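Long-range contacts in phenolic acid decarboxylase (Sedimentibacter hydroxybenzoicus, PDB 7AE5), which catalyses the reversible, non-oxidative decarboxylation of 4-hydroxybenzoate and 3,4-dihydroxybenzoate, and detoxifies phenolic acids under anaerobic conditions: residues C114-L125 / I294-N302; I134-S144 / E273-Y283. All blocks are in the same frame, centred on the assembly; numbering follows the deposited sequence.

Contact 1: C114-L125 / I294-N302; sequences CKENVIDKDINL and IDRITHRTN
The imidazole of His299 carries Asn117 CB over one face, 3.6 Å from the ring centroid, a CH-pi contact; the Asn117 amide is tilted only modestly from the ring plane. At the edge, close to that plane, ND1 approaches Arg300 O at 2.5 Å, short enough to leave the details of this bond doubtful. Strand 117-119 pairs antiparallel with the end of strand 287-299, adding a short strand to the large antiparallel sheet of the UbiD Rift-related domain. The evidence is two hydrogen-bonded pairs, Asn117 with His299 and Ile119 with Ile297; the bond from Ile119 N to Ile297 O is 2.8 Å and nearly straight at 172°. Without the imidazole, as with an alanine in its place, Asn117 CB would probably lose the flat surface it rests on, opening a gap beside the strand pair. Beyond the strand the chain bends across the sheet, and Ile123 CG2 packs against Ile297 CD1 at 3.7 Å, while Leu125 and Ile294 meet tip to tip, both touching Leu261 of strand 259-265. At the other end Glu116 OE2 accepts from Thr301 N (2.9 Å). Thr298 OG1, placed between backbone N and carbonyl carbon (chi1 84°), donates to Cys114 O at 2.9 Å from 39° above the carbonyl plane.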
loop_
_atom_site.group_PDB
_atom_site.type_symbol
_atom_site.label_atom_id
_atom_site.label_comp_id
_atom_site.label_asym_id
_atom_site.label_seq_id
_atom_site.Cartn_x
_atom_site.Cartn_y
_atom_site.Cartn_z
ATOM N N CYS C 114 52.232 -10.004 31.566
ATOM C CA CYS C 114 51.539 -8.802 32.016
ATOM C C CYS C 114 51.932 -8.395 33.428
ATOM O O CYS C 114 51.578 -7.293 33.858
ATOM C CB CYS C 114 50.024 -9.006 31.943
ATOM S SG CYS C 114 49.351 -10.065 33.245
ATOM N N LYS C 115 52.654 -9.251 34.153
ATOM C CA LYS C 115 53.085 -8.973 35.516
ATOM C C LYS C 115 54.573 -8.638 35.586
ATOM O O LYS C 115 55.213 -8.840 36.620
ATOM C CB LYS C 115 52.763 -10.160 36.424
ATOM C CG LYS C 115 51.276 -10.462 36.556
ATOM C CD LYS C 115 50.512 -9.282 37.132
ATOM C CE LYS C 115 49.036 -9.614 37.315
ATOM N NZ LYS C 115 48.781 -10.334 38.594
ATOM N N GLU C 116 55.139 -8.124 34.490
ATOM C CA GLU C 116 56.568 -7.820 34.464
ATOM C C GLU C 116 56.880 -6.529 35.216
ATOM O O GLU C 116 57.748 -6.510 36.095
ATOM C CB GLU C 116 57.062 -7.732 33.018
ATOM C CG GLU C 116 57.200 -9.080 32.325
ATOM C CD GLU C 116 57.715 -8.959 30.902
ATOM O OE1 GLU C 116 58.163 -9.982 30.340
ATOM O OE2 GLU C 116 57.664 -7.843 30.343
ATOM N N ASN C 117 56.190 -5.443 34.880
ATOM C CA ASN C 117 56.387 -4.155 35.529
ATOM C C ASN C 117 55.135 -3.771 36.304
ATOM O O ASN C 117 54.013 -3.992 35.837
ATOM C CB ASN C 117 56.725 -3.068 34.506
ATOM C CG ASN C 117 57.938 -3.415 33.668
ATOM O OD1 ASN C 117 58.022 -4.503 33.096
ATOM N ND2 ASN C 117 58.889 -2.491 33.593
ATOM N N VAL C 118 55.331 -3.195 37.488
ATOM C CA VAL C 118 54.243 -2.887 38.408
ATOM C C VAL C 118 54.325 -1.419 38.802
ATOM O O VAL C 118 55.390 -0.936 39.202
ATOM C CB VAL C 118 54.288 -3.780 39.662
ATOM C CG1 VAL C 118 53.142 -3.435 40.596
ATOM C CG2 VAL C 118 54.240 -5.252 39.272
ATOM N N ILE C 119 53.199 -0.716 38.696
ATOM C CA ILE C 119 53.062 0.660 39.160
ATOM C C ILE C 119 51.992 0.661 40.243
ATOM O O ILE C 119 50.815 0.400 39.962
ATOM C CB ILE C 119 52.696 1.623 38.022
ATOM C CG1 ILE C 119 53.875 1.792 37.060
ATOM C CG2 ILE C 119 52.259 2.972 38.586
ATOM C CD1 ILE C 119 53.873 3.109 36.306
ATOM N N ASP C 120 52.395 0.945 41.483
ATOM C CA ASP C 120 51.464 0.981 42.600
ATOM C C ASP C 120 51.324 2.354 43.241
ATOM O O ASP C 120 50.456 2.526 44.104
ATOM C CB ASP C 120 51.875 -0.036 43.679
ATOM C CG ASP C 120 53.090 0.408 44.472
ATOM O OD1 ASP C 120 53.990 1.044 43.881
ATOM O OD2 ASP C 120 53.143 0.121 45.686
ATOM N N LYS C 121 52.139 3.332 42.848
ATOM C CA LYS C 121 52.060 4.677 43.398
ATOM C C LYS C 121 52.243 5.695 42.282
ATOM O O LYS C 121 52.888 5.415 41.268
ATOM C CB LYS C 121 53.110 4.906 44.494
ATOM C CG LYS C 121 54.549 4.731 44.033
ATOM C CD LYS C 121 55.378 3.999 45.078
ATOM C CE LYS C 121 56.769 3.669 44.557
ATOM N NZ LYS C 121 56.867 2.266 44.069
ATOM N N ASP C 122 51.667 6.882 42.487
ATOM C CA ASP C 122 51.721 7.975 41.514
ATOM C C ASP C 122 51.292 7.494 40.130
ATOM O O ASP C 122 51.951 7.751 39.119
ATOM C CB ASP C 122 53.112 8.606 41.471
ATOM C CG ASP C 122 53.424 9.413 42.715
ATOM O OD1 ASP C 122 54.619 9.655 42.985
ATOM O OD2 ASP C 122 52.471 9.802 43.423
ATOM N N ILE C 123 50.166 6.781 40.097
ATOM C CA ILE C 123 49.717 6.139 38.868
ATOM C C ILE C 123 49.446 7.196 37.811
ATOM O O ILE C 123 48.662 8.130 38.024
ATOM C CB ILE C 123 48.483 5.276 39.136
ATOM C CG1 ILE C 123 48.910 3.947 39.752
ATOM C CG2 ILE C 123 47.696 5.043 37.854
ATOM C CD1 ILE C 123 47.763 3.101 40.170
ATOM N N ASN C 124 50.106 7.058 36.664
ATOM C CA ASN C 124 49.967 7.981 35.545
ATOM C C ASN C 124 49.803 7.148 34.282
ATOM O O ASN C 124 50.759 6.511 33.828
ATOM C CB ASN C 124 51.181 8.909 35.444
ATOM C CG ASN C 124 50.962 10.059 34.478
ATOM O OD1 ASN C 124 49.964 10.105 33.760
ATOM N ND2 ASN C 124 51.906 10.994 34.453
ATOM N N LEU C 125 48.589 7.143 33.724
ATOM C CA LEU C 125 48.334 6.363 32.519
ATOM C C LEU C 125 49.122 6.888 31.328
ATOM O O LEU C 125 49.417 6.128 30.399
ATOM C CB LEU C 125 46.840 6.361 32.191
ATOM C CG LEU C 125 45.911 5.657 33.178
ATOM C CD1 LEU C 125 44.485 6.162 33.016
ATOM C CD2 LEU C 125 45.981 4.153 32.985
ATOM N N ILE C 294 41.885 3.936 39.342
ATOM C CA ILE C 294 42.858 2.930 38.934
ATOM C C ILE C 294 43.847 2.768 40.081
ATOM O O ILE C 294 44.631 3.678 40.373
ATOM C CB ILE C 294 43.547 3.319 37.621
ATOM C CG1 ILE C 294 42.615 3.009 36.449
ATOM C CG2 ILE C 294 44.861 2.568 37.453
ATOM C CD1 ILE C 294 43.130 3.472 35.116
ATOM N N ASP C 295 43.791 1.616 40.751
ATOM C CA ASP C 295 44.579 1.378 41.954
ATOM C C ASP C 295 45.954 0.790 41.665
ATOM O O ASP C 295 46.882 0.999 42.455
ATOM C CB ASP C 295 43.823 0.445 42.904
ATOM C CG ASP C 295 42.477 1.003 43.324
ATOM O OD1 ASP C 295 42.453 2.020 44.050
ATOM O OD2 ASP C 295 41.443 0.423 42.931
ATOM N N ARG C 296 46.111 0.066 40.559
ATOM C CA ARG C 296 47.405 -0.505 40.214
ATOM C C ARG C 296 47.461 -0.760 38.715
ATOM O O ARG C 296 46.454 -1.105 38.092
ATOM C CB ARG C 296 47.676 -1.803 40.984
ATOM C CG ARG C 296 49.054 -2.396 40.726
ATOM C CD ARG C 296 49.147 -3.830 41.212
ATOM N NE ARG C 296 49.296 -3.906 42.661
ATOM C CZ ARG C 296 50.273 -4.555 43.280
ATOM N NH1 ARG C 296 51.209 -5.203 42.605
ATOM N NH2 ARG C 296 50.310 -4.558 44.609
ATOM N N ILE C 297 48.653 -0.583 38.148
ATOM C CA ILE C 297 48.926 -0.879 36.748
ATOM C C ILE C 297 50.006 -1.949 36.690
ATOM O O ILE C 297 51.055 -1.813 37.330
ATOM C CB ILE C 297 49.371 0.375 35.972
ATOM C CG1 ILE C 297 48.198 1.336 35.785
ATOM C CG2 ILE C 297 49.963 -0.011 34.621
ATOM C CD1 ILE C 297 48.598 2.675 35.206
ATOM N N THR C 298 49.745 -3.015 35.937
ATOM C CA THR C 298 50.736 -4.040 35.636
ATOM C C THR C 298 50.867 -4.148 34.124
ATOM O O THR C 298 49.857 -4.259 33.421
ATOM C CB THR C 298 50.348 -5.396 36.236
ATOM O OG1 THR C 298 49.452 -6.076 35.348
ATOM C CG2 THR C 298 49.673 -5.215 37.589
ATOM N N HIS C 299 52.100 -4.113 33.625
ATOM C CA HIS C 299 52.304 -4.056 32.185
ATOM C C HIS C 299 53.601 -4.753 31.800
ATOM O O HIS C 299 54.534 -4.859 32.602
ATOM C CB HIS C 299 52.315 -2.606 31.684
ATOM C CG HIS C 299 53.512 -1.820 32.122
ATOM N ND1 HIS C 299 54.715 -1.859 31.450
ATOM C CD2 HIS C 299 53.691 -0.974 33.164
ATOM C CE1 HIS C 299 55.583 -1.068 32.057
ATOM N NE2 HIS C 299 54.987 -0.520 33.101
ATOM N N ARG C 300 53.642 -5.226 30.557
ATOM C CA ARG C 300 54.850 -5.804 29.994
ATOM C C ARG C 300 55.887 -4.711 29.746
ATOM O O ARG C 300 55.587 -3.516 29.763
ATOM C CB ARG C 300 54.532 -6.537 28.691
ATOM C CG ARG C 300 53.328 -7.460 28.772
ATOM C CD ARG C 300 53.063 -8.151 27.446
ATOM N NE ARG C 300 54.273 -8.737 26.884
ATOM C CZ ARG C 300 54.286 -9.742 26.020
ATOM N NH1 ARG C 300 53.165 -10.307 25.599
ATOM N NH2 ARG C 300 55.451 -10.191 25.563
ATOM N N THR C 301 57.127 -5.132 29.515
ATOM C CA THR C 301 58.192 -4.179 29.234
ATOM C C THR C 301 58.023 -3.607 27.831
ATOM O O THR C 301 57.856 -4.352 26.861
ATOM C CB THR C 301 59.557 -4.848 29.378
ATOM O OG1 THR C 301 59.669 -5.425 30.685
ATOM C CG2 THR C 301 60.670 -3.828 29.184
ATOM N N ASN C 302 58.079 -2.281 27.730
ATOM C CA ASN C 302 57.777 -1.560 26.499
ATOM C C ASN C 302 56.399 -1.952 25.956
ATOM O O ASN C 302 56.292 -2.496 24.855
ATOM C CB ASN C 302 58.858 -1.788 25.450
ATOM C CG ASN C 302 60.104 -0.950 25.698
ATOM O OD1 ASN C 302 60.416 -0.039 24.931
ATOM N ND2 ASN C 302 60.822 -1.258 26.773
#

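Contact 2: I134-S144 / E273-Y283; sequences INEQDGGFYIS and EGPFGEFPGSY
Phe276, Tyr283 and Tyr142 bury the most surface here, and each meets the opposing segment through a ring. Together they fasten the turn around 135-138 and strand 142-143 to the 273-283 loop of the Rift-related domain, which carries Glu278, the predicted proton donor. Phe276 and Tyr142 form an offset stack, ring centroids 4.0 Å apart and planes at 22°, their side chains running past each other in opposite directions. In Phe276 a chi1 of -170°, with CG anti to the backbone N, swings the ring so that CD1 lies over the centre of the tyrosine ring; CB, set by the backbone, makes a CH-pi contact with that face. The other face of Phe276 receives the ordered water, and Ile134 CD1 abuts its edge.

The hydroxyl of Tyr142 donates to Glu273 OE2 at 2.7 Å, arriving 68° out of the carboxylate plane; that oxygen also forms a salt bridge with Arg168, predicted to bind prenylated FMN. Gln137 CB sits over one face of the Tyr283 ring, and Asp138 OD1 lies in the ring plane at the edge. Tyr283 OH accepts a nearly straight bond from Gln137 N at 3.0 Å, which ties the ring to the backbone of the 135-138 turn. Gly139 N adds a bond to Pro275 O (3.0 Å), in the carbonyl plane and on a lone pair, just after the cis peptide preceding Pro275. The water accepts from Asn135 ND2 and Gly277 N and donates to Asp138 OD1 at 2.6 Å. Outside the pair, Gln137 bonds to Val42 and Met44 of the ShdD chain, and the ring of Phe47 of that chain meets Tyr283 edge-to-face.

The shared oxygen is consistent with a second-shell role: Tyr142 and Arg168 both hold Glu273 OE2, which would probably limit the turning of the carboxylate beside the predicted cofactor-binding arginine.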
loop_
_atom_site.group_PDB
_atom_site.type_symbol
_atom_site.label_atom_id
_atom_site.label_comp_id
_atom_site.label_asym_id
_atom_site.label_seq_id
_atom_site.Cartn_x
_atom_site.Cartn_y
_atom_site.Cartn_z
ATOM N N ILE C 134 40.542 10.321 19.502
ATOM C CA ILE C 134 40.183 9.474 18.368
ATOM C C ILE C 134 39.380 10.262 17.340
ATOM O O ILE C 134 39.675 10.229 16.142
ATOM C CB ILE C 134 39.417 8.231 18.854
ATOM C CG1 ILE C 134 40.185 7.549 19.988
ATOM C CG2 ILE C 134 39.181 7.266 17.701
ATOM C CD1 ILE C 134 39.496 6.330 20.543
ATOM N N ASN C 135 38.349 10.970 17.784
ATOM C CA ASN C 135 37.557 11.791 16.885
ATOM C C ASN C 135 37.519 13.225 17.391
ATOM O O ASN C 135 37.776 13.499 18.567
ATOM C CB ASN C 135 36.139 11.232 16.718
ATOM C CG ASN C 135 36.053 10.199 15.609
ATOM O OD1 ASN C 135 36.431 10.467 14.467
ATOM N ND2 ASN C 135 35.561 9.012 15.942
ATOM N N GLU C 136 37.188 14.140 16.476
ATOM C CA GLU C 136 37.369 15.566 16.737
ATOM C C GLU C 136 36.551 16.035 17.934
ATOM O O GLU C 136 37.035 16.833 18.747
ATOM C CB GLU C 136 37.000 16.371 15.491
ATOM C CG GLU C 136 38.183 17.017 14.791
ATOM C CD GLU C 136 37.766 18.157 13.880
ATOM O OE1 GLU C 136 37.199 19.148 14.388
ATOM O OE2 GLU C 136 38.005 18.062 12.657
ATOM N N GLN C 137 35.313 15.558 18.063
ATOM C CA GLN C 137 34.388 16.063 19.070
ATOM C C GLN C 137 34.280 15.153 20.286
ATOM O O GLN C 137 33.340 15.297 21.077
ATOM C CB GLN C 137 33.008 16.288 18.455
ATOM C CG GLN C 137 33.014 17.282 17.309
ATOM C CD GLN C 137 33.345 18.690 17.765
ATOM O OE1 GLN C 137 32.769 19.194 18.727
ATOM N NE2 GLN C 137 34.282 19.330 17.076
ATOM N N ASP C 138 35.216 14.227 20.457
ATOM C CA ASP C 138 35.228 13.411 21.659
ATOM C C ASP C 138 35.495 14.276 22.886
ATOM O O ASP C 138 36.259 15.243 22.837
ATOM C CB ASP C 138 36.283 12.314 21.552
ATOM C CG ASP C 138 35.919 11.255 20.533
ATOM O OD1 ASP C 138 34.780 11.284 20.019
ATOM O OD2 ASP C 138 36.771 10.388 20.250
ATOM N N GLY C 139 34.845 13.916 23.997
ATOM C CA GLY C 139 35.018 14.634 25.251
ATOM C C GLY C 139 36.425 14.579 25.812
ATOM O O GLY C 139 36.818 15.483 26.556
ATOM N N GLY C 140 37.183 13.547 25.480
ATOM C CA GLY C 140 38.547 13.430 25.939
ATOM C C GLY C 140 39.296 12.386 25.142
ATOM O O GLY C 140 38.872 11.984 24.058
ATOM N N PHE C 141 40.428 11.949 25.691
ATOM C CA PHE C 141 41.213 10.874 25.096
ATOM C C PHE C 141 40.652 9.540 25.572
ATOM O O PHE C 141 40.403 9.359 26.768
ATOM C CB PHE C 141 42.690 11.004 25.472
ATOM C CG PHE C 141 43.261 12.377 25.234
ATOM C CD1 PHE C 141 42.821 13.159 24.177
ATOM C CD2 PHE C 141 44.240 12.886 26.072
ATOM C CE1 PHE C 141 43.345 14.423 23.963
ATOM C CE2 PHE C 141 44.769 14.147 25.862
ATOM C CZ PHE C 141 44.322 14.916 24.808
ATOM N N TYR C 142 40.448 8.613 24.640
ATOM C CA TYR C 142 39.689 7.402 24.909
ATOM C C TYR C 142 40.541 6.156 24.723
ATOM O O TYR C 142 41.333 6.064 23.780
ATOM C CB TYR C 142 38.469 7.312 23.994
ATOM C CG TYR C 142 37.198 7.859 24.598
ATOM C CD1 TYR C 142 36.945 9.225 24.619
ATOM C CD2 TYR C 142 36.242 7.009 25.135
ATOM C CE1 TYR C 142 35.777 9.728 25.164
ATOM C CE2 TYR C 142 35.074 7.501 25.682
ATOM C CZ TYR C 142 34.847 8.860 25.692
ATOM O OH TYR C 142 33.685 9.345 26.237
ATOM N N ILE C 143 40.367 5.203 25.634
ATOM C CA ILE C 143 40.825 3.832 25.443
ATOM C C ILE C 143 39.649 3.064 24.849
ATOM O O ILE C 143 38.655 2.809 25.533
ATOM C CB ILE C 143 41.299 3.207 26.761
ATOM C CG1 ILE C 143 42.409 4.052 27.384
ATOM C CG2 ILE C 143 41.773 1.783 26.539
ATOM C CD1 ILE C 143 42.687 3.711 28.828
ATOM N N SER C 144 39.756 2.699 23.573
ATOM C CA SER C 144 38.609 2.239 22.804
ATOM C C SER C 144 38.623 0.750 22.487
ATOM O O SER C 144 37.704 0.272 21.813
ATOM C CB SER C 144 38.511 3.034 21.498
ATOM O OG SER C 144 39.455 2.564 20.553
ATOM N N GLU C 273 30.622 12.063 30.904
ATOM C CA GLU C 273 31.357 11.201 29.989
ATOM C C GLU C 273 30.831 11.405 28.575
ATOM O O GLU C 273 29.620 11.515 28.364
ATOM C CB GLU C 273 31.229 9.729 30.390
ATOM C CG GLU C 273 32.132 8.782 29.613
ATOM C CD GLU C 273 31.472 8.225 28.361
ATOM O OE1 GLU C 273 30.256 8.445 28.174
ATOM O OE2 GLU C 273 32.173 7.567 27.564
ATOM N N GLY C 274 31.743 11.455 27.610
ATOM C CA GLY C 274 31.368 11.674 26.236
ATOM C C GLY C 274 31.572 13.112 25.804
ATOM O O GLY C 274 32.002 13.963 26.589
ATOM N N PRO C 275 31.263 13.416 24.533
ATOM C CA PRO C 275 30.720 12.461 23.562
ATOM C C PRO C 275 31.781 11.526 22.993
ATOM O O PRO C 275 32.976 11.740 23.191
ATOM C CB PRO C 275 30.143 13.359 22.455
ATOM C CG PRO C 275 30.494 14.778 22.826
ATOM C CD PRO C 275 31.500 14.734 23.926
ATOM N N PHE C 276 31.332 10.484 22.303
ATOM C CA PHE C 276 32.235 9.531 21.679
ATOM C C PHE C 276 31.497 8.862 20.534
ATOM O O PHE C 276 30.264 8.833 20.499
ATOM C CB PHE C 276 32.746 8.489 22.682
ATOM C CG PHE C 276 33.861 7.629 22.150
ATOM C CD1 PHE C 276 35.128 8.152 21.959
ATOM C CD2 PHE C 276 33.640 6.295 21.839
ATOM C CE1 PHE C 276 36.151 7.365 21.466
ATOM C CE2 PHE C 276 34.660 5.502 21.348
ATOM C CZ PHE C 276 35.917 6.038 21.162
ATOM N N GLY C 277 32.271 8.326 19.596
ATOM C CA GLY C 277 31.684 7.628 18.477
ATOM C C GLY C 277 30.999 6.342 18.890
ATOM O O GLY C 277 31.302 5.736 19.919
ATOM N N GLU C 278 30.033 5.935 18.072
ATOM C CA GLU C 278 29.354 4.659 18.221
ATOM C C GLU C 278 29.279 3.992 16.855
ATOM O O GLU C 278 29.423 4.644 15.818
ATOM C CB GLU C 278 27.950 4.827 18.826
ATOM C CG GLU C 278 27.885 5.858 19.951
ATOM C CD GLU C 278 26.717 5.638 20.895
ATOM O OE1 GLU C 278 26.805 4.724 21.742
ATOM O OE2 GLU C 278 25.717 6.382 20.794
ATOM N N PHE C 279 29.043 2.678 16.861
ATOM C CA PHE C 279 29.136 1.892 15.633
ATOM C C PHE C 279 28.160 2.315 14.530
ATOM O O PHE C 279 28.432 2.028 13.358
ATOM C CB PHE C 279 28.984 0.393 15.938
ATOM C CG PHE C 279 27.617 -0.013 16.415
ATOM C CD1 PHE C 279 26.634 -0.385 15.511
ATOM C CD2 PHE C 279 27.326 -0.055 17.769
ATOM C CE1 PHE C 279 25.379 -0.762 15.948
ATOM C CE2 PHE C 279 26.071 -0.438 18.213
ATOM C CZ PHE C 279 25.097 -0.790 17.301
ATOM N N PRO C 280 27.019 2.995 14.819
ATOM C CA PRO C 280 26.224 3.536 13.704
ATOM C C PRO C 280 26.877 4.721 13.007
ATOM O O PRO C 280 26.274 5.322 12.113
ATOM C CB PRO C 280 24.905 3.941 14.373
ATOM C CG PRO C 280 24.823 3.086 15.565
ATOM C CD PRO C 280 26.228 3.009 16.064
ATOM N N GLY C 281 28.097 5.073 13.406
ATOM C CA GLY C 281 28.840 6.102 12.708
ATOM C C GLY C 281 28.556 7.518 13.146
ATOM O O GLY C 281 28.819 8.453 12.384
ATOM N N SER C 282 28.039 7.712 14.355
ATOM C CA SER C 282 27.719 9.041 14.852
ATOM C C SER C 282 28.176 9.157 16.299
ATOM O O SER C 282 28.523 8.168 16.950
ATOM C CB SER C 282 26.221 9.335 14.729
ATOM O OG SER C 282 25.471 8.485 15.579
ATOM N N TYR C 283 28.175 10.390 16.800
ATOM C CA TYR C 283 28.582 10.653 18.172
ATOM C C TYR C 283 27.463 10.311 19.145
ATOM O O TYR C 283 26.290 10.611 18.900
ATOM C CB TYR C 283 28.965 12.122 18.347
ATOM C CG TYR C 283 30.309 12.505 17.776
ATOM C CD1 TYR C 283 31.486 12.204 18.455
ATOM C CD2 TYR C 283 30.402 13.187 16.570
ATOM C CE1 TYR C 283 32.717 12.560 17.941
ATOM C CE2 TYR C 283 31.627 13.547 16.048
ATOM C CZ TYR C 283 32.782 13.230 16.737
ATOM O OH TYR C 283 34.003 13.590 16.218
HETATM O O HOH W 1 34.815 8.898 18.946
#

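Both contacts lie in the Rift-related domain and reach the same large antiparallel sheet, contact 1 through strands 117-119 and 287-299, contact 2 through strand 142-143 and Glu273 of strand 271-273, but their centres are 26 Å apart and they do not touch. Contact 1 is partly buried, about 27 Å from the chain centre and away from the annotated sites; regular backbone pairing and aliphatic packing carry it. Contact 2, its centre about 17 Å from the chain centre, is largely buried and relies on aromatic faces, a bridging water and isolated hydrogen bonds rather than a regular strand pairing. Subunit contacts also differ: ShdD reaches one residue of contact 1 but eight of contact 2, where a second copy of this protein also reaches eight.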